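PDB 4HL9: antibiotic biosynthesis monooxygenase, which probably acts as a monooxygenase and belongs to the antibiotic biosynthesis monooxygenase family. Local coordinates for residues 30-35 with 42-47; 46-51 with 72-77. All coordinates share one frame; numbering follows the deposited sequence.

From the N terminus the chain runs along strand 24-32, turns, and enters helix 37-52. Contact 1 closes that turn, joining Asp30 and Ile32 near the strand end to Tyr44 in the middle of the helix, 12 to 14 residues on. Contact 2 starts at the helical turn where contact 1 stops, with Glu46 and Leu47 common to both, and closes a longer loop that takes in strand 59-65 before reaching strand 71-78. The two loops follow one another along the chain. In space they touch, because strands 24-32 and 71-78 are neighbours in one antiparallel sheet: Tyr44 CE1 of contact 1 packs 3.4 Å from Phe74 CZ of contact 2. Together they fasten helix 37-52 to the sheet.

Contact 1. Residues 30-35 with 42-47; sequences DFIKPE and PLYREL
Tyr44 turns its ring from helix 37-52 toward the sheet with CG anti to the carbonyl carbon (chi1 -83°), and Asp30, its CG likewise anti to the carbonyl carbon (chi1 -67°), swings its carboxylate beside the phenol from the strand. The two side chains pass alongside each other in opposite directions, so that the hydroxyl reaches in as far as the aspartate CB. Tyr44 OH donates a short hydrogen bond of 2.6 Å to Asp30 OD2, which accepts through its anti lone pair, on the side away from OD1. The carboxylate oxygen lies in the plane of the phenol at its edge, near CE1, while the carboxylate and ring planes are inclined by 32°. With the acceptor in the ring plane, the O-H bond can stay roughly coplanar with the ring, and the bond gives the buried phenol a polar partner. Packing around the oxygen is close: Asp30 CB lies 3.1 Å from Tyr44 OH.

Ile32, two residues further along the strand, points back against the tyrosine, the two side chains running in opposite directions and meeting at the hydroxyl end. Its CG1 lies 3.6 Å from Tyr44 OH, so the carboxylate oxygen is on the CE1 side of the hydroxyl and the aliphatic branch on the CE2 side, both near the ring plane.

Around this pair, the Tyr44 ring meets Phe72 of strand 71-78 and touches Leu62 of strand 59-65 and Ile100 of helix 91-101, while Asp30 is joined to Phe72 through the backbone within the sheet.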
ATOM      1  N   ASP A  30       4.173   7.744   5.927  1.00 16.48           N
ATOM      2  CA  ASP A  30       4.655   8.860   6.739  1.00 16.75           C
ATOM      3  C   ASP A  30       3.548   9.920   6.793  1.00 17.09           C
ATOM      4  O   ASP A  30       2.819  10.101   5.802  1.00 15.84           O
ATOM      5  CB  ASP A  30       5.860   9.504   6.094  1.00 16.44           C
ATOM      6  CG  ASP A  30       7.103   8.607   6.068  1.00 20.06           C
ATOM      7  OD1 ASP A  30       7.171   7.564   6.759  1.00 17.52           O
ATOM      8  OD2 ASP A  30       8.038   9.003   5.359  1.00 20.63           O
ATOM      9  N   PHE A  31       3.445  10.602   7.933  1.00 16.27           N
ATOM     10  CA  PHE A  31       2.488  11.712   8.106  1.00 17.97           C
ATOM     11  C   PHE A  31       3.293  12.930   8.473  1.00 16.58           C
ATOM     12  O   PHE A  31       3.775  13.037   9.595  1.00 17.42           O
ATOM     13  CB  PHE A  31       1.462  11.372   9.184  1.00 18.30           C
ATOM     14  CG  PHE A  31       0.707  10.078   8.920  1.00 22.02           C
ATOM     15  CD1 PHE A  31      -0.546  10.102   8.315  1.00 25.37           C
ATOM     16  CD2 PHE A  31       1.256   8.851   9.272  1.00 25.48           C
ATOM     17  CE1 PHE A  31      -1.254   8.918   8.070  1.00 28.10           C
ATOM     18  CE2 PHE A  31       0.561   7.650   9.026  1.00 27.94           C
ATOM     19  CZ  PHE A  31      -0.688   7.686   8.426  1.00 26.26           C
ATOM     20  N   ILE A  32       3.489  13.806   7.502  1.00 15.63           N
ATOM     21  CA  ILE A  32       4.403  14.939   7.649  1.00 15.66           C
ATOM     22  C   ILE A  32       3.597  16.196   8.020  1.00 17.14           C
ATOM     23  O   ILE A  32       2.512  16.411   7.454  1.00 16.16           O
ATOM     24  CB  ILE A  32       5.195  15.187   6.338  1.00 15.12           C
ATOM     25  CG1 ILE A  32       6.025  13.933   5.962  1.00 13.73           C
ATOM     26  CG2 ILE A  32       6.124  16.411   6.475  1.00 15.76           C
ATOM     27  CD1 ILE A  32       6.837  13.396   7.151  1.00 14.15           C
ATOM     28  N   LYS A  33       4.131  17.015   8.934  1.00 17.42           N
ATOM     29  CA  LYS A  33       3.484  18.300   9.281  1.00 18.42           C
ATOM     30  C   LYS A  33       3.350  19.149   8.026  1.00 17.96           C
ATOM     31  O   LYS A  33       4.313  19.291   7.279  1.00 17.45           O
ATOM     32  CB  LYS A  33       4.281  19.047  10.350  1.00 18.53           C
ATOM     33  CG  LYS A  33       4.339  18.337  11.683  1.00 19.43           C
ATOM     34  CD  LYS A  33       5.141  19.160  12.686  1.00 22.32           C
ATOM     35  CE  LYS A  33       5.217  18.441  14.004  1.00 24.04           C
ATOM     36  NZ  LYS A  33       6.011  19.233  14.970  1.00 24.33           N
ATOM     37  N   PRO A  34       2.141  19.701   7.768  1.00 18.45           N
ATOM     38  CA  PRO A  34       1.904  20.428   6.526  1.00 19.19           C
ATOM     39  C   PRO A  34       2.930  21.524   6.248  1.00 19.06           C
ATOM     40  O   PRO A  34       3.304  21.714   5.094  1.00 18.82           O
ATOM     41  CB  PRO A  34       0.506  21.050   6.732  1.00 19.34           C
ATOM     42  CG  PRO A  34      -0.157  20.134   7.671  1.00 20.62           C
ATOM     43  CD  PRO A  34       0.920  19.584   8.580  1.00 18.64           C
ATOM     44  N   GLU A  35       3.370  22.217   7.301  1.00 19.98           N
ATOM     45  CA  GLU A  35       4.410  23.269   7.227  1.00 21.65           C
ATOM     46  C   GLU A  35       5.711  22.778   6.583  1.00 21.55           C
ATOM     47  O   GLU A  35       6.479  23.578   6.044  1.00 21.58           O
ATOM     48  CB  GLU A  35       4.808  23.756   8.638  1.00 22.08           C
ATOM     49  CG  GLU A  35       3.714  24.044   9.603  1.00 26.87           C
ATOM     50  CD  GLU A  35       3.320  22.847  10.462  1.00 28.00           C
ATOM     51  OE1 GLU A  35       4.025  22.500  11.445  1.00 27.58           O
ATOM     52  OE2 GLU A  35       2.263  22.278  10.164  1.00 29.62           O
ATOM     53  N   PRO A  42      12.320  17.243  -1.545  1.00 19.62           N
ATOM     54  CA  PRO A  42      13.632  16.945  -2.153  1.00 19.11           C
ATOM     55  C   PRO A  42      14.329  15.734  -1.525  1.00 19.16           C
ATOM     56  O   PRO A  42      15.067  15.034  -2.212  1.00 19.48           O
ATOM     57  CB  PRO A  42      14.458  18.213  -1.867  1.00 19.83           C
ATOM     58  CG  PRO A  42      13.431  19.291  -1.623  1.00 20.60           C
ATOM     59  CD  PRO A  42      12.306  18.591  -0.930  1.00 19.67           C
ATOM     60  N   LEU A  43      14.121  15.542  -0.225  1.00 18.14           N
ATOM     61  CA  LEU A  43      14.655  14.416   0.534  1.00 19.16           C
ATOM     62  C   LEU A  43      14.029  13.102   0.032  1.00 19.47           C
ATOM     63  O   LEU A  43      14.740  12.142  -0.270  1.00 18.41           O
ATOM     64  CB  LEU A  43      14.343  14.616   2.021  1.00 18.58           C
ATOM     65  CG  LEU A  43      15.225  15.503   2.909  1.00 21.73           C
ATOM     66  CD1 LEU A  43      15.973  16.576   2.155  1.00 23.73           C
ATOM     67  CD2 LEU A  43      14.502  16.043   4.148  1.00 21.40           C
ATOM     68  N   TYR A  44      12.700  13.094  -0.091  1.00 18.62           N
ATOM     69  CA  TYR A  44      11.979  11.954  -0.662  1.00 18.95           C
ATOM     70  C   TYR A  44      12.458  11.639  -2.093  1.00 19.96           C
ATOM     71  O   TYR A  44      12.639  10.470  -2.434  1.00 19.74           O
ATOM     72  CB  TYR A  44      10.466  12.221  -0.664  1.00 17.32           C
ATOM     73  CG  TYR A  44       9.728  11.940   0.635  1.00 17.73           C
ATOM     74  CD1 TYR A  44       9.716  10.677   1.207  1.00 15.62           C
ATOM     75  CD2 TYR A  44       8.970  12.942   1.254  1.00 17.62           C
ATOM     76  CE1 TYR A  44       8.997  10.428   2.388  1.00 18.81           C
ATOM     77  CE2 TYR A  44       8.271  12.708   2.416  1.00 18.47           C
ATOM     78  CZ  TYR A  44       8.272  11.464   2.976  1.00 16.79           C
ATOM     79  OH  TYR A  44       7.576  11.263   4.127  1.00 16.62           O
ATOM     80  N   ARG A  45      12.658  12.666  -2.921  1.00 20.47           N
ATOM     81  CA  ARG A  45      13.115  12.445  -4.298  1.00 22.46           C
ATOM     82  C   ARG A  45      14.490  11.743  -4.363  1.00 22.39           C
ATOM     83  O   ARG A  45      14.679  10.786  -5.128  1.00 21.89           O
ATOM     84  CB  ARG A  45      13.139  13.754  -5.099  1.00 23.33           C
ATOM     85  CG  ARG A  45      11.773  14.408  -5.324  1.00 27.46           C
ATOM     86  CD  ARG A  45      11.920  15.583  -6.286  1.00 35.28           C
ATOM     87  NE  ARG A  45      11.259  16.802  -5.814  1.00 40.96           N
ATOM     88  CZ  ARG A  45       9.940  17.003  -5.809  1.00 42.96           C
ATOM     89  NH1 ARG A  45       9.099  16.062  -6.233  1.00 44.46           N
ATOM     90  NH2 ARG A  45       9.457  18.155  -5.362  1.00 44.88           N
ATOM     91  N   GLU A  46      15.429  12.196  -3.533  1.00 22.34           N
ATOM     92  CA  GLU A  46      16.742  11.537  -3.432  1.00 22.35           C
ATOM     93  C   GLU A  46      16.620  10.118  -2.861  1.00 21.16           C
ATOM     94  O   GLU A  46      17.261   9.202  -3.356  1.00 21.25           O
ATOM     95  CB  GLU A  46      17.741  12.360  -2.598  1.00 22.56           C
ATOM     96  CG  GLU A  46      19.169  11.756  -2.579  1.00 25.05           C
ATOM     97  CD  GLU A  46      20.155  12.515  -1.688  1.00 28.87           C
ATOM     98  OE1 GLU A  46      19.818  13.609  -1.181  1.00 26.56           O
ATOM     99  OE2 GLU A  46      21.278  12.004  -1.496  1.00 31.48           O
ATOM    100  N   LEU A  47      15.817   9.941  -1.815  1.00 20.77           N
ATOM    101  CA  LEU A  47      15.585   8.607  -1.240  1.00 19.25           C
ATOM    102  C   LEU A  47      15.101   7.615  -2.323  1.00 19.22           C
ATOM    103  O   LEU A  47      15.631   6.504  -2.459  1.00 18.15           O
ATOM    104  CB  LEU A  47      14.637   8.692  -0.018  1.00 19.63           C
ATOM    105  CG  LEU A  47      14.335   7.405   0.753  1.00 18.88           C
ATOM    106  CD1 LEU A  47      15.638   6.752   1.279  1.00 21.00           C
ATOM    107  CD2 LEU A  47      13.291   7.605   1.878  1.00 18.39           C
TER

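Contact 2. Residues 46-51 with 72-77; sequences ELVEKT and FVFIEE
Leu47, whose side chain packs on Phe74, has its carbonyl oxygen gripped by two donors of one residue a turn later: Thr51 OG1 at 2.8 Å from Leu47 O and Thr51 N at 2.9 Å from the same atom. They reach it from opposite faces of the carbonyl plane, the hydroxyl standing 36° above that plane. The side-chain bond thus reinforces the ordinary helical one and fixes the rotation of the buried threonine.

Across the contact everything is apolar. With CG anti to the backbone N (chi1 -177°), Leu47 extends its CD2 methyl to 3.7 Å from Phe74 CZ, and the two side chains run at about a right angle. Val48 adds a looser touch, its CG2 lying 4.4 Å from Phe74 CE1. Both methyls approach the ring obliquely, near its outer end. Phe74 also meets Tyr60 and touches Leu62 on the adjoining strand 59-65, while Leu96 of helix 91-101 packs against Leu47.

The helix packs on one face of the sheet as in the ferredoxin-like fold, whose 2-3-1-4 antiparallel strand order is present here. Helix 37-52 makes the crossover from strand 24-32 to strand 59-65, and so spans strand 71-78, which lies between them.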
ATOM      1  N   GLU A  46      15.429  12.196  -3.533  1.00 22.34           N
ATOM      2  CA  GLU A  46      16.742  11.537  -3.432  1.00 22.35           C
ATOM      3  C   GLU A  46      16.620  10.118  -2.861  1.00 21.16           C
ATOM      4  O   GLU A  46      17.261   9.202  -3.356  1.00 21.25           O
ATOM      5  CB  GLU A  46      17.741  12.360  -2.598  1.00 22.56           C
ATOM      6  CG  GLU A  46      19.169  11.756  -2.579  1.00 25.05           C
ATOM      7  CD  GLU A  46      20.155  12.515  -1.688  1.00 28.87           C
ATOM      8  OE1 GLU A  46      19.818  13.609  -1.181  1.00 26.56           O
ATOM      9  OE2 GLU A  46      21.278  12.004  -1.496  1.00 31.48           O
ATOM     10  N   LEU A  47      15.817   9.941  -1.815  1.00 20.77           N
ATOM     11  CA  LEU A  47      15.585   8.607  -1.240  1.00 19.25           C
ATOM     12  C   LEU A  47      15.101   7.615  -2.323  1.00 19.22           C
ATOM     13  O   LEU A  47      15.631   6.504  -2.459  1.00 18.15           O
ATOM     14  CB  LEU A  47      14.637   8.692  -0.018  1.00 19.63           C
ATOM     15  CG  LEU A  47      14.335   7.405   0.753  1.00 18.88           C
ATOM     16  CD1 LEU A  47      15.638   6.752   1.279  1.00 21.00           C
ATOM     17  CD2 LEU A  47      13.291   7.605   1.878  1.00 18.39           C
ATOM     18  N   VAL A  48      14.138   8.046  -3.126  1.00 18.90           N
ATOM     19  CA  VAL A  48      13.590   7.206  -4.197  1.00 20.51           C
ATOM     20  C   VAL A  48      14.665   6.878  -5.240  1.00 21.50           C
ATOM     21  O   VAL A  48      14.888   5.696  -5.575  1.00 21.41           O
ATOM     22  CB  VAL A  48      12.340   7.848  -4.818  1.00 19.71           C
ATOM     23  CG1 VAL A  48      11.941   7.161  -6.125  1.00 21.04           C
ATOM     24  CG2 VAL A  48      11.190   7.800  -3.825  1.00 19.70           C
ATOM     25  N   GLU A  49      15.368   7.908  -5.704  1.00 22.09           N
ATOM     26  CA  GLU A  49      16.415   7.724  -6.710  1.00 24.63           C
ATOM     27  C   GLU A  49      17.533   6.767  -6.251  1.00 24.34           C
ATOM     28  O   GLU A  49      17.902   5.851  -6.988  1.00 24.86           O
ATOM     29  CB  GLU A  49      16.967   9.083  -7.146  1.00 25.11           C
ATOM     30  CG  GLU A  49      18.361   9.052  -7.763  1.00 30.71           C
ATOM     31  CD  GLU A  49      18.915  10.451  -7.929  1.00 35.86           C
ATOM     32  OE1 GLU A  49      19.672  10.895  -7.031  1.00 39.34           O
ATOM     33  OE2 GLU A  49      18.565  11.108  -8.932  1.00 36.94           O
ATOM     34  N   LYS A  50      18.027   6.950  -5.029  1.00 24.08           N
ATOM     35  CA  LYS A  50      19.119   6.122  -4.499  1.00 24.05           C
ATOM     36  C   LYS A  50      18.661   4.714  -4.160  1.00 23.57           C
ATOM     37  O   LYS A  50      19.419   3.740  -4.344  1.00 22.89           O
ATOM     38  CB  LYS A  50      19.750   6.746  -3.237  1.00 23.80           C
ATOM     39  CG  LYS A  50      20.621   7.995  -3.416  1.00 26.64           C
ATOM     40  CD  LYS A  50      21.819   7.772  -4.319  1.00 30.49           C
ATOM     41  CE  LYS A  50      22.896   8.874  -4.144  1.00 30.74           C
ATOM     42  NZ  LYS A  50      22.355  10.260  -4.017  1.00 30.88           N
ATOM     43  N   THR A  51      17.437   4.598  -3.639  1.00 22.10           N
ATOM     44  CA  THR A  51      16.904   3.281  -3.297  1.00 21.52           C
ATOM     45  C   THR A  51      16.747   2.425  -4.550  1.00 21.76           C
ATOM     46  O   THR A  51      17.094   1.245  -4.531  1.00 20.34           O
ATOM     47  CB  THR A  51      15.589   3.327  -2.499  1.00 21.24           C
ATOM     48  OG1 THR A  51      15.803   3.975  -1.241  1.00 21.09           O
ATOM     49  CG2 THR A  51      15.083   1.903  -2.213  1.00 22.22           C
ATOM     50  N   PHE A  72       2.485  10.548   2.898  1.00 14.44           N
ATOM     51  CA  PHE A  72       3.260   9.910   1.817  1.00 13.93           C
ATOM     52  C   PHE A  72       3.242   8.423   2.015  1.00 12.93           C
ATOM     53  O   PHE A  72       3.315   7.967   3.153  1.00 13.59           O
ATOM     54  CB  PHE A  72       4.708  10.430   1.784  1.00 12.73           C
ATOM     55  CG  PHE A  72       4.805  11.867   1.393  1.00 15.58           C
ATOM     56  CD1 PHE A  72       4.803  12.237   0.050  1.00 16.11           C
ATOM     57  CD2 PHE A  72       4.848  12.860   2.374  1.00 16.71           C
ATOM     58  CE1 PHE A  72       4.868  13.562  -0.312  1.00 21.14           C
ATOM     59  CE2 PHE A  72       4.911  14.189   2.022  1.00 20.25           C
ATOM     60  CZ  PHE A  72       4.925  14.544   0.675  1.00 20.79           C
ATOM     61  N   VAL A  73       3.198   7.679   0.906  1.00 13.56           N
ATOM     62  CA  VAL A  73       3.095   6.223   0.957  1.00 13.05           C
ATOM     63  C   VAL A  73       4.123   5.596   0.016  1.00 13.24           C
ATOM     64  O   VAL A  73       4.165   5.914  -1.183  1.00 13.15           O
ATOM     65  CB  VAL A  73       1.672   5.723   0.629  1.00 12.96           C
ATOM     66  CG1 VAL A  73       1.610   4.173   0.623  1.00 17.03           C
ATOM     67  CG2 VAL A  73       0.651   6.291   1.635  1.00 14.14           C
ATOM     68  N   PHE A  74       4.952   4.728   0.580  1.00 12.57           N
ATOM     69  CA  PHE A  74       5.916   3.955  -0.178  1.00 13.71           C
ATOM     70  C   PHE A  74       5.303   2.596  -0.487  1.00 13.10           C
ATOM     71  O   PHE A  74       4.664   1.998   0.365  1.00 13.44           O
ATOM     72  CB  PHE A  74       7.190   3.720   0.664  1.00 14.57           C
ATOM     73  CG  PHE A  74       8.022   4.956   0.883  1.00 17.07           C
ATOM     74  CD1 PHE A  74       8.985   5.335  -0.048  1.00 20.49           C
ATOM     75  CD2 PHE A  74       7.874   5.711   2.045  1.00 17.04           C
ATOM     76  CE1 PHE A  74       9.772   6.470   0.157  1.00 20.56           C
ATOM     77  CE2 PHE A  74       8.672   6.823   2.272  1.00 19.04           C
ATOM     78  CZ  PHE A  74       9.609   7.210   1.329  1.00 20.84           C
ATOM     79  N   ILE A  75       5.463   2.128  -1.725  1.00 13.86           N
ATOM     80  CA  ILE A  75       5.124   0.756  -2.058  1.00 13.39           C
ATOM     81  C   ILE A  75       6.405   0.137  -2.574  1.00 14.11           C
ATOM     82  O   ILE A  75       6.976   0.620  -3.546  1.00 14.40           O
ATOM     83  CB  ILE A  75       4.021   0.666  -3.155  1.00 14.51           C
ATOM     84  CG1 ILE A  75       2.678   1.181  -2.623  1.00 14.52           C
ATOM     85  CG2 ILE A  75       3.843  -0.799  -3.598  1.00 12.08           C
ATOM     86  CD1 ILE A  75       1.591   1.307  -3.723  1.00 19.23           C
ATOM     87  N   GLU A  76       6.851  -0.937  -1.920  1.00 14.68           N
ATOM     88  CA  GLU A  76       8.182  -1.472  -2.175  1.00 15.40           C
ATOM     89  C   GLU A  76       8.068  -2.974  -2.413  1.00 15.92           C
ATOM     90  O   GLU A  76       7.158  -3.632  -1.915  1.00 13.65           O
ATOM     91  CB  GLU A  76       9.143  -1.191  -0.989  1.00 16.42           C
ATOM     92  CG  GLU A  76       8.816   0.059  -0.117  1.00 16.90           C
ATOM     93  CD  GLU A  76       9.699   0.214   1.164  1.00 21.71           C
ATOM     94  OE1 GLU A  76      10.560  -0.652   1.457  1.00 17.98           O
ATOM     95  OE2 GLU A  76       9.547   1.249   1.875  1.00 20.13           O
ATOM     96  N   GLU A  77       8.998  -3.495  -3.197  1.00 17.44           N
ATOM     97  CA  GLU A  77       9.105  -4.928  -3.373  1.00 19.11           C
ATOM     98  C   GLU A  77      10.581  -5.282  -3.223  1.00 19.14           C
ATOM     99  O   GLU A  77      11.457  -4.649  -3.839  1.00 20.00           O
ATOM    100  CB  GLU A  77       8.531  -5.329  -4.741  1.00 19.69           C
ATOM    101  CG  GLU A  77       8.396  -6.811  -4.977  1.00 23.22           C
ATOM    102  CD  GLU A  77       7.555  -7.134  -6.207  1.00 29.88           C
ATOM    103  OE1 GLU A  77       7.376  -6.255  -7.084  1.00 34.20           O
ATOM    104  OE2 GLU A  77       7.083  -8.281  -6.307  1.00 33.75           O
TER